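Local coordinates for DUF3836 domain-containing protein (Parabacteroides distasonis ATCC 8503, PDB 4R03) that is of unknown function but belongs to the DUF3836 family and folds as a single-layer beta-sheet thought to have evolved from beta-hairpin repeats, at residues Tyr63-Gln68 with Thr78-Trp83; Val32-Gln37 with Lys47-Trp52. All blocks are in the same frame, centred on the assembly; numbering follows the deposited sequence. Where two conformers were deposited one is given.

Contact 1: Tyr63-Gln68 with Thr78-Trp83; sequences YQITYQ and TNYGMW
Tyr63 carries CG between its backbone N and carbonyl carbon (chi1 70°), and Tyr80 holds CG anti to its N (chi1 163°); their rings meet on one face of the sheet. The two side chains cross at about a right angle. Tyr80 CE2 comes over one face of the Tyr63 ring, 3.5 Å from Tyr63 CG, and the planes are 41° apart, an oblique pairing. Ile65 fills in beside it, with CG1 at the edge of the Tyr80 ring, 3.8 Å from Tyr80 CD2. Its other branch, CG2, touches Thr78 CB and lies against one face of the Tyr67 ring. Thr78 CG2 then reaches Tyr67 CD2 at 3.5 Å, continuing the row of packed side chains.

The other face of the sheet is more polar. Thr66 and Asn79 lie side by side, and a water bridges them, 2.7 Å from Thr66 OG1 and hydrogen-bonded to Asn79 OD1; Asn79 ND2 is hydrogen-bonded to Asn96 OD1. Between the two faces the strands run antiparallel with reciprocal backbone bonds in the Gln64–Gly81 and Thr66–Asn79 pairs. The shortest is Thr66 N to Asn79 O, 2.8 Å. Across the first pair both N-H groups approach the carbonyl oxygens nearly head-on.

These segments belong to the hairpin of strands 58-69 and 75-84. Strand 44-53 flanks it beyond Tyr63, Ile65 and Tyr67, and strand 94-100 lies on the other side, touching Thr78, Asn79 and Tyr80.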
ATOM      1  N   TYR A  63      -4.215  -6.168   1.931  1.00 12.34           N
ATOM      2  CA  TYR A  63      -3.952  -5.609   3.262  1.00 12.91           C
ATOM      3  C   TYR A  63      -4.192  -4.149   3.294  1.00 13.25           C
ATOM      4  O   TYR A  63      -4.314  -3.477   2.261  1.00 13.17           O
ATOM      5  CB  TYR A  63      -2.550  -5.958   3.795  1.00 14.11           C
ATOM      6  CG  TYR A  63      -1.352  -5.281   3.111  1.00 14.76           C
ATOM      7  CD1 TYR A  63      -1.137  -3.924   3.281  1.00 15.71           C
ATOM      8  CD2 TYR A  63      -0.474  -5.989   2.344  1.00 16.82           C
ATOM      9  CE1 TYR A  63      -0.001  -3.268   2.712  1.00 16.93           C
ATOM     10  CE2 TYR A  63       0.678  -5.339   1.775  1.00 16.94           C
ATOM     11  CZ  TYR A  63       0.857  -4.010   1.984  1.00 16.91           C
ATOM     12  OH  TYR A  63       1.933  -3.311   1.398  1.00 21.41           O
ATOM     13  N   GLN A  64      -4.250  -3.607   4.500  1.00 13.22           N
ATOM     14  CA  GLN A  64      -4.499  -2.195   4.745  1.00 13.48           C
ATOM     15  C   GLN A  64      -3.597  -1.766   5.911  1.00 14.83           C
ATOM     16  O   GLN A  64      -3.551  -2.456   6.937  1.00 14.81           O
ATOM     17  CB  GLN A  64      -5.930  -1.917   5.123  1.00 15.13           C
ATOM     18  CG  GLN A  64      -6.211  -0.483   5.437  1.00 17.36           C
ATOM     19  CD  GLN A  64      -7.621  -0.262   5.896  1.00 21.49           C
ATOM     20  OE1 GLN A  64      -7.996  -0.633   7.023  1.00 23.58           O
ATOM     21  NE2 GLN A  64      -8.413   0.351   5.046  1.00 22.60           N
ATOM     22  N   ILE A  65      -2.869  -0.657   5.747  1.00 13.84           N
ATOM     23  CA  ILE A  65      -2.089  -0.106   6.859  1.00 13.40           C
ATOM     24  C   ILE A  65      -2.606   1.300   7.132  1.00 14.30           C
ATOM     25  O   ILE A  65      -2.894   2.073   6.202  1.00 14.57           O
ATOM     26  CB  ILE A  65      -0.615  -0.056   6.475  1.00 14.44           C
ATOM     27  CG1 ILE A  65      -0.084  -1.415   6.026  1.00 15.80           C
ATOM     28  CG2 ILE A  65       0.246   0.586   7.622  1.00 15.06           C
ATOM     29  CD1 ILE A  65       1.321  -1.445   5.602  1.00 15.87           C
ATOM     30  N   THR A  66      -2.759   1.644   8.423  1.00 14.05           N
ATOM     31  CA  THR A  66      -3.051   3.012   8.824  1.00 15.24           C
ATOM     32  C   THR A  66      -1.876   3.584   9.634  1.00 13.98           C
ATOM     33  O   THR A  66      -1.099   2.842  10.218  1.00 15.38           O
ATOM     34  CB  THR A  66      -4.358   3.163   9.612  1.00 16.91           C
ATOM     35  OG1 THR A  66      -4.294   2.326  10.761  1.00 18.78           O
ATOM     36  CG2 THR A  66      -5.556   2.784   8.778  1.00 17.44           C
ATOM     37  N   TYR A  67      -1.715   4.881   9.516  1.00 14.79           N
ATOM     38  CA  TYR A  67      -0.484   5.601  10.009  1.00 15.72           C
ATOM     39  C   TYR A  67      -0.896   6.721  10.943  1.00 16.51           C
ATOM     40  O   TYR A  67      -1.763   7.501  10.643  1.00 18.76           O
ATOM     41  CB  TYR A  67       0.335   6.199   8.873  1.00 16.42           C
ATOM     42  CG  TYR A  67       0.717   5.193   7.835  1.00 14.67           C
ATOM     43  CD1 TYR A  67      -0.170   4.884   6.782  1.00 16.10           C
ATOM     44  CD2 TYR A  67       1.944   4.564   7.853  1.00 15.12           C
ATOM     45  CE1 TYR A  67       0.188   3.909   5.838  1.00 14.83           C
ATOM     46  CE2 TYR A  67       2.304   3.575   6.913  1.00 15.51           C
ATOM     47  CZ  TYR A  67       1.406   3.261   5.907  1.00 14.98           C
ATOM     48  OH  TYR A  67       1.784   2.351   4.982  1.00 15.81           O
ATOM     49  N   GLN A  68      -0.226   6.750  12.110  1.00 18.77           N
ATOM     50  CA  GLN A  68      -0.370   7.834  13.098  1.00 20.67           C
ATOM     51  C   GLN A  68       0.994   8.486  13.405  1.00 18.93           C
ATOM     52  O   GLN A  68       2.018   7.827  13.458  1.00 21.52           O
ATOM     53  CB  GLN A  68      -0.943   7.248  14.358  1.00 24.80           C
ATOM     54  CG  GLN A  68      -2.321   6.749  14.221  1.00 31.17           C
ATOM     55  CD  GLN A  68      -2.812   6.282  15.571  1.00 40.76           C
ATOM     56  OE1 GLN A  68      -2.277   5.319  16.144  1.00 45.20           O
ATOM     57  NE2 GLN A  68      -3.796   6.992  16.113  1.00 46.58           N
ATOM     58  N   THR A  78       2.253   2.414  12.938  1.00 18.87           N
ATOM     59  CA  THR A  78       1.490   1.754  11.856  1.00 18.88           C
ATOM     60  C   THR A  78       0.695   0.574  12.377  1.00 18.90           C
ATOM     61  O   THR A  78       1.143  -0.166  13.256  1.00 20.81           O
ATOM     62  CB  THR A  78       2.370   1.303  10.675  1.00 21.95           C
ATOM     63  OG1 THR A  78       3.131   0.136  11.024  1.00 25.14           O
ATOM     64  CG2 THR A  78       3.290   2.469  10.242  1.00 23.58           C
ATOM     65  N   ASN A  79      -0.527   0.439  11.843  1.00 16.52           N
ATOM     66  CA  ASN A  79      -1.439  -0.653  12.201  1.00 16.46           C
ATOM     67  C   ASN A  79      -1.838  -1.355  10.898  1.00 15.48           C
ATOM     68  O   ASN A  79      -2.370  -0.696   9.977  1.00 16.33           O
ATOM     69  CB  ASN A  79      -2.660  -0.116  12.862  1.00 17.74           C
ATOM     70  CG  ASN A  79      -3.614  -1.231  13.333  1.00 22.31           C
ATOM     71  OD1 ASN A  79      -4.648  -1.492  12.720  1.00 26.40           O
ATOM     72  ND2 ASN A  79      -3.261  -1.862  14.434  1.00 23.54           N
ATOM     73  N   TYR A  80      -1.513  -2.629  10.824  1.00 14.64           N
ATOM     74  CA  TYR A  80      -1.660  -3.427   9.614  1.00 14.52           C
ATOM     75  C   TYR A  80      -2.721  -4.475   9.864  1.00 16.68           C
ATOM     76  O   TYR A  80      -2.758  -5.095  10.937  1.00 16.45           O
ATOM     77  CB  TYR A  80      -0.307  -4.097   9.293  1.00 16.70           C
ATOM     78  CG  TYR A  80      -0.309  -5.252   8.345  1.00 17.86           C
ATOM     79  CD1 TYR A  80      -0.635  -6.556   8.763  1.00 18.28           C
ATOM     80  CD2 TYR A  80       0.114  -5.103   7.014  1.00 18.23           C
ATOM     81  CE1 TYR A  80      -0.598  -7.617   7.864  1.00 20.27           C
ATOM     82  CE2 TYR A  80       0.157  -6.142   6.160  1.00 19.26           C
ATOM     83  CZ  TYR A  80      -0.189  -7.395   6.573  1.00 20.61           C
ATOM     84  OH  TYR A  80      -0.144  -8.490   5.720  1.00 23.67           O
ATOM     85  N   GLY A  81      -3.520  -4.758   8.845  1.00 14.75           N
ATOM     86  CA  GLY A  81      -4.460  -5.884   8.882  1.00 13.85           C
ATOM     87  C   GLY A  81      -4.633  -6.465   7.489  1.00 14.93           C
ATOM     88  O   GLY A  81      -4.548  -5.711   6.529  1.00 13.98           O
HETATM   89  N   MSE A  82      -4.825  -7.783   7.392  1.00 15.39           N
HETATM   90  CA  MSE A  82      -5.081  -8.475   6.136  1.00 15.20           C
HETATM   91  C   MSE A  82      -6.575  -8.569   5.894  1.00 16.56           C
HETATM   92  O   MSE A  82      -7.387  -8.739   6.814  1.00 15.17           O
HETATM   93  CB  MSE A  82      -4.425  -9.841   6.116  1.00 17.64           C
HETATM   94  CG  MSE A  82      -2.988  -9.734   6.112  1.00 23.78           C
HETATM   95 SE   MSE A  82      -2.141 -11.441   5.974  0.75 28.83          SE
HETATM   96  CE  MSE A  82      -3.431 -12.354   4.926  1.00 19.03           C
ATOM     97  N   TRP A  83      -6.931  -8.525   4.603  1.00 13.57           N
ATOM     98  CA  TRP A  83      -8.327  -8.704   4.184  1.00 13.91           C
ATOM     99  C   TRP A  83      -8.837 -10.107   4.527  1.00 14.04           C
ATOM    100  O   TRP A  83      -8.215 -11.093   4.225  1.00 15.55           O
ATOM    101  CB  TRP A  83      -8.398  -8.547   2.665  1.00 14.26           C
ATOM    102  CG  TRP A  83      -9.762  -8.633   2.075  1.00 14.34           C
ATOM    103  CD1 TRP A  83     -10.198  -9.602   1.220  1.00 15.82           C
ATOM    104  CD2 TRP A  83     -10.814  -7.690   2.200  1.00 14.64           C
ATOM    105  NE1 TRP A  83     -11.455  -9.299   0.802  1.00 16.23           N
ATOM    106  CE2 TRP A  83     -11.890  -8.159   1.408  1.00 15.49           C
ATOM    107  CE3 TRP A  83     -10.968  -6.483   2.876  1.00 15.46           C
ATOM    108  CZ2 TRP A  83     -13.075  -7.441   1.277  1.00 18.26           C
ATOM    109  CZ3 TRP A  83     -12.146  -5.794   2.771  1.00 18.02           C
ATOM    110  CH2 TRP A  83     -13.209  -6.295   1.965  1.00 18.51           C
TER
HETATM  111  O   HOH W   1      -5.688   0.018  10.718  1.00 22.25           O

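Contact 2: Val32-Gln37 with Lys47-Trp52; sequences VRYEFQ and KKAFRW
Lys47 and Tyr34 meet through a cation-pi contact. The ammonium NZ stands over one face of the tyrosine ring, 4.4 Å from its centroid and 22° off the ring normal, displaced toward the rim. Just before it, Lys47 CE packs 3.4 Å from Tyr34 CD1. Val32 CG2 lies against the opposite face of the ring, and Ala49 CB approaches obliquely, 3.8 Å from Tyr34 CD1. With CG anti to its backbone N (chi1 173°) and the chain extended beyond, Lys47 also runs beside Phe36, its CG 3.8 Å from Phe36 CE1.

On the other face, the Glu35 side chain crosses Phe50 at about a right angle. Glu35 CD sits 3.6 Å from Phe50 CE1, and the carboxylate and ring planes are 52° apart. Arg33 O lies at the edge of the same ring, in its plane.

The next shell fixes these groups. Arg33 grips Glu35 OE2 side-on with both NE and NH2, using the anti side of the carboxylate; the NE bond is 2.9 Å. Arg33 also makes a cation-pi contact with Trp59, and its NH1 meets a bound phosphate, probably from the crystallisation liquor. Lys47 NZ is hydrogen-bonded to Ile107 O and Ser109 OG, so the C-terminal tail holds the ammonium near Tyr34. Reciprocal backbone bonds join Arg33 with Phe50 and Glu35 with Lys48, setting the register; the shortest, Phe50 N to Arg33 O, is 2.8 Å.

Strands 27-38 and 44-53 thus form an antiparallel beta hairpin, the unit from which single-layer sheets of this kind are thought to have evolved by repetition.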
ATOM      1  N   VAL A  32       0.912  -5.939  -7.864  1.00 10.74           N
ATOM      2  CA  VAL A  32       0.259  -5.333  -6.721  1.00 10.22           C
ATOM      3  C   VAL A  32      -0.191  -3.933  -7.095  1.00 10.36           C
ATOM      4  O   VAL A  32       0.464  -3.289  -7.923  1.00 10.99           O
ATOM      5  CB  VAL A  32       1.177  -5.350  -5.441  1.00 10.73           C
ATOM      6  CG1 VAL A  32       2.498  -4.645  -5.666  1.00 11.07           C
ATOM      7  CG2 VAL A  32       0.489  -4.807  -4.246  1.00 11.98           C
ATOM      8  N   ARG A  33      -1.285  -3.470  -6.500  1.00 10.49           N
ATOM      9  CA  ARG A  33      -1.806  -2.115  -6.619  1.00 10.62           C
ATOM     10  C   ARG A  33      -1.936  -1.520  -5.222  1.00 11.49           C
ATOM     11  O   ARG A  33      -2.441  -2.136  -4.326  1.00 11.82           O
ATOM     12  CB  ARG A  33      -3.176  -2.112  -7.289  1.00 11.84           C
ATOM     13  CG  ARG A  33      -3.858  -0.748  -7.341  1.00 12.69           C
ATOM     14  CD  ARG A  33      -5.239  -0.876  -7.987  1.00 16.16           C
ATOM     15  NE  ARG A  33      -5.914   0.434  -7.917  1.00 17.24           N
ATOM     16  CZ  ARG A  33      -5.841   1.345  -8.846  1.00 19.78           C
ATOM     17  NH1 ARG A  33      -5.237   1.120  -9.990  1.00 25.64           N
ATOM     18  NH2 ARG A  33      -6.451   2.496  -8.615  1.00 22.01           N
ATOM     19  N   TYR A  34      -1.413  -0.299  -5.075  1.00 11.22           N
ATOM     20  CA  TYR A  34      -1.487   0.439  -3.826  1.00 10.53           C
ATOM     21  C   TYR A  34      -2.384   1.655  -4.042  1.00 11.97           C
ATOM     22  O   TYR A  34      -2.315   2.339  -5.078  1.00 12.29           O
ATOM     23  CB  TYR A  34      -0.134   0.918  -3.398  1.00 10.80           C
ATOM     24  CG  TYR A  34       0.878  -0.168  -3.198  1.00 11.92           C
ATOM     25  CD1 TYR A  34       0.738  -1.067  -2.180  1.00 13.04           C
ATOM     26  CD2 TYR A  34       1.984  -0.282  -4.010  1.00 13.56           C
ATOM     27  CE1 TYR A  34       1.677  -2.043  -1.979  1.00 12.82           C
ATOM     28  CE2 TYR A  34       2.926  -1.305  -3.845  1.00 13.90           C
ATOM     29  CZ  TYR A  34       2.801  -2.147  -2.763  1.00 13.71           C
ATOM     30  OH  TYR A  34       3.745  -3.169  -2.567  1.00 15.85           O
ATOM     31  N   GLU A  35      -3.213   1.963  -3.058  1.00 11.88           N
ATOM     32  CA  GLU A  35      -4.037   3.187  -3.049  1.00 11.68           C
ATOM     33  C   GLU A  35      -3.767   3.900  -1.741  1.00 12.54           C
ATOM     34  O   GLU A  35      -3.652   3.257  -0.682  1.00 13.63           O
ATOM     35  CB  GLU A  35      -5.491   2.854  -3.184  1.00 13.33           C
ATOM     36  CG  GLU A  35      -5.853   2.202  -4.503  1.00 15.93           C
ATOM     37  CD  GLU A  35      -7.335   1.972  -4.715  1.00 22.10           C
ATOM     38  OE1 GLU A  35      -8.114   2.104  -3.755  1.00 22.72           O
ATOM     39  OE2 GLU A  35      -7.692   1.555  -5.863  1.00 22.76           O
ATOM     40  N   PHE A  36      -3.711   5.227  -1.801  1.00 12.02           N
ATOM     41  CA  PHE A  36      -3.299   6.052  -0.654  1.00 11.67           C
ATOM     42  C   PHE A  36      -4.353   7.087  -0.343  1.00 13.02           C
ATOM     43  O   PHE A  36      -4.934   7.728  -1.229  1.00 14.69           O
ATOM     44  CB  PHE A  36      -1.979   6.779  -0.954  1.00 11.51           C
ATOM     45  CG  PHE A  36      -0.847   5.879  -1.316  1.00 11.43           C
ATOM     46  CD1 PHE A  36      -0.052   5.308  -0.318  1.00 12.88           C
ATOM     47  CD2 PHE A  36      -0.613   5.514  -2.627  1.00 11.24           C
ATOM     48  CE1 PHE A  36       0.983   4.439  -0.664  1.00 12.33           C
ATOM     49  CE2 PHE A  36       0.398   4.651  -2.957  1.00 11.45           C
ATOM     50  CZ  PHE A  36       1.195   4.100  -1.967  1.00 12.27           C
ATOM     51  N   GLN A  37      -4.555   7.271   0.951  1.00 13.66           N
ATOM     52  CA  GLN A  37      -5.354   8.390   1.450  0.50 15.04           C
ATOM     53  C   GLN A  37      -4.513   9.194   2.451  1.00 14.55           C
ATOM     54  O   GLN A  37      -3.516   8.725   2.977  1.00 14.71           O
ATOM     55  CB  GLN A  37      -6.672   7.896   2.059  0.50 16.64           C
ATOM     56  CG  GLN A  37      -7.606   7.163   1.070  0.50 18.64           C
ATOM     57  CD  GLN A  37      -8.974   6.793   1.681  0.50 21.74           C
ATOM     58  OE1 GLN A  37      -9.752   7.657   2.079  0.50 24.28           O
ATOM     59  NE2 GLN A  37      -9.261   5.512   1.748  0.50 25.19           N
ATOM     60  N   LYS A  47      -2.903   3.173   3.577  1.00 12.68           N
ATOM     61  CA  LYS A  47      -2.366   2.512   2.381  1.00 12.25           C
ATOM     62  C   LYS A  47      -3.125   1.192   2.249  1.00 12.66           C
ATOM     63  O   LYS A  47      -3.115   0.380   3.181  1.00 13.93           O
ATOM     64  CB  LYS A  47      -0.888   2.288   2.458  1.00 12.60           C
ATOM     65  CG  LYS A  47      -0.244   1.470   1.352  1.00 13.63           C
ATOM     66  CD  LYS A  47       1.219   1.272   1.617  1.00 14.61           C
ATOM     67  CE  LYS A  47       1.937   0.639   0.482  1.00 15.62           C
ATOM     68  NZ  LYS A  47       3.379   0.568   0.773  1.00 16.99           N
ATOM     69  N   LYS A  48      -3.769   0.965   1.123  1.00 11.59           N
ATOM     70  CA  LYS A  48      -4.390  -0.310   0.803  1.00 12.51           C
ATOM     71  C   LYS A  48      -3.647  -0.977  -0.321  1.00 13.89           C
ATOM     72  O   LYS A  48      -3.272  -0.303  -1.291  1.00 14.29           O
ATOM     73  CB  LYS A  48      -5.815  -0.126   0.399  1.00 16.37           C
ATOM     74  CG  LYS A  48      -6.748   0.121   1.496  1.00 22.18           C
ATOM     75  CD  LYS A  48      -8.186   0.098   0.882  1.00 27.11           C
ATOM     76  CE  LYS A  48      -9.175   0.531   1.874  1.00 32.12           C
ATOM     77  NZ  LYS A  48     -10.523   0.299   1.366  1.00 35.97           N
ATOM     78  N   ALA A  49      -3.380  -2.251  -0.181  1.00 11.26           N
ATOM     79  CA  ALA A  49      -2.687  -3.043  -1.179  1.00 11.50           C
ATOM     80  C   ALA A  49      -3.695  -4.071  -1.716  1.00 12.43           C
ATOM     81  O   ALA A  49      -4.424  -4.715  -0.904  1.00 12.60           O
ATOM     82  CB  ALA A  49      -1.494  -3.753  -0.630  1.00 12.60           C
ATOM     83  N   PHE A  50      -3.718  -4.239  -3.041  1.00 11.22           N
ATOM     84  CA  PHE A  50      -4.565  -5.186  -3.735  1.00 11.61           C
ATOM     85  C   PHE A  50      -3.706  -6.177  -4.503  1.00 11.34           C
ATOM     86  O   PHE A  50      -2.689  -5.797  -5.107  1.00 10.62           O
ATOM     87  CB  PHE A  50      -5.466  -4.457  -4.725  1.00 10.84           C
ATOM     88  CG  PHE A  50      -6.373  -3.427  -4.132  1.00 12.00           C
ATOM     89  CD1 PHE A  50      -5.887  -2.171  -3.763  1.00 13.18           C
ATOM     90  CD2 PHE A  50      -7.735  -3.698  -3.920  1.00 13.99           C
ATOM     91  CE1 PHE A  50      -6.717  -1.221  -3.217  1.00 13.80           C
ATOM     92  CE2 PHE A  50      -8.549  -2.740  -3.351  1.00 14.82           C
ATOM     93  CZ  PHE A  50      -8.041  -1.505  -3.004  1.00 14.74           C
ATOM     94  N   ARG A  51      -4.147  -7.436  -4.531  1.00 12.15           N
ATOM     95  CA  ARG A  51      -3.533  -8.471  -5.365  1.00 12.53           C
ATOM     96  C   ARG A  51      -4.346  -8.568  -6.675  1.00 11.87           C
ATOM     97  O   ARG A  51      -5.533  -8.225  -6.722  1.00 12.56           O
ATOM     98  CB  ARG A  51      -3.489  -9.821  -4.649  1.00 15.42           C
ATOM     99  CG  ARG A  51      -4.849 -10.396  -4.350  1.00 18.89           C
ATOM    100  CD  ARG A  51      -4.693 -11.774  -3.600  1.00 20.80           C
ATOM    101  NE  ARG A  51      -6.018 -12.244  -3.289  1.00 26.48           N
ATOM    102  CZ  ARG A  51      -6.798 -12.881  -4.149  1.00 26.00           C
ATOM    103  NH1 ARG A  51      -6.342 -13.242  -5.310  1.00 27.01           N
ATOM    104  NH2 ARG A  51      -8.028 -13.254  -3.780  1.00 32.78           N
ATOM    105  N   TRP A  52      -3.691  -9.069  -7.699  1.00 12.50           N
ATOM    106  CA  TRP A  52      -4.343  -9.254  -9.004  1.00 12.42           C
ATOM    107  C   TRP A  52      -4.803 -10.701  -9.051  1.00 12.37           C
ATOM    108  O   TRP A  52      -4.009 -11.650  -9.101  1.00 13.08           O
ATOM    109  CB  TRP A  52      -3.447  -8.918 -10.159  1.00 11.79           C
ATOM    110  CG  TRP A  52      -4.082  -9.040 -11.471  1.00 12.50           C
ATOM    111  CD1 TRP A  52      -3.818 -10.000 -12.385  1.00 14.93           C
ATOM    112  CD2 TRP A  52      -5.075  -8.186 -12.042  1.00 12.53           C
ATOM    113  NE1 TRP A  52      -4.581  -9.802 -13.496  1.00 14.74           N
ATOM    114  CE2 TRP A  52      -5.355  -8.685 -13.331  1.00 13.33           C
ATOM    115  CE3 TRP A  52      -5.765  -7.051 -11.606  1.00 14.30           C
ATOM    116  CZ2 TRP A  52      -6.282  -8.073 -14.153  1.00 15.03           C
ATOM    117  CZ3 TRP A  52      -6.643  -6.456 -12.414  1.00 14.46           C
ATOM    118  CH2 TRP A  52      -6.947  -6.996 -13.672  1.00 15.58           C
TER

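In the fold
Contact 2 comes first along the chain and closes before contact 1 opens, so the two hairpins stand in series, their centres about 11 Å apart. They are stitched together where strands 44-53 and 58-69 run side by side: Ile65 N lies 2.8 Å from Lys47 O and Ala49 N lies 2.9 Å from Tyr63 O, both probable hydrogen bonds. Tyr67 OH also packs against Lys47 CD, and Gln64 NE2 against Lys48 CE. All four segments therefore share one antiparallel sheet whose seven strands keep their chain order from edge to edge. This meandering succession of hairpins, each bonded to the next, matches a single-layer sheet built from repeated hairpin units.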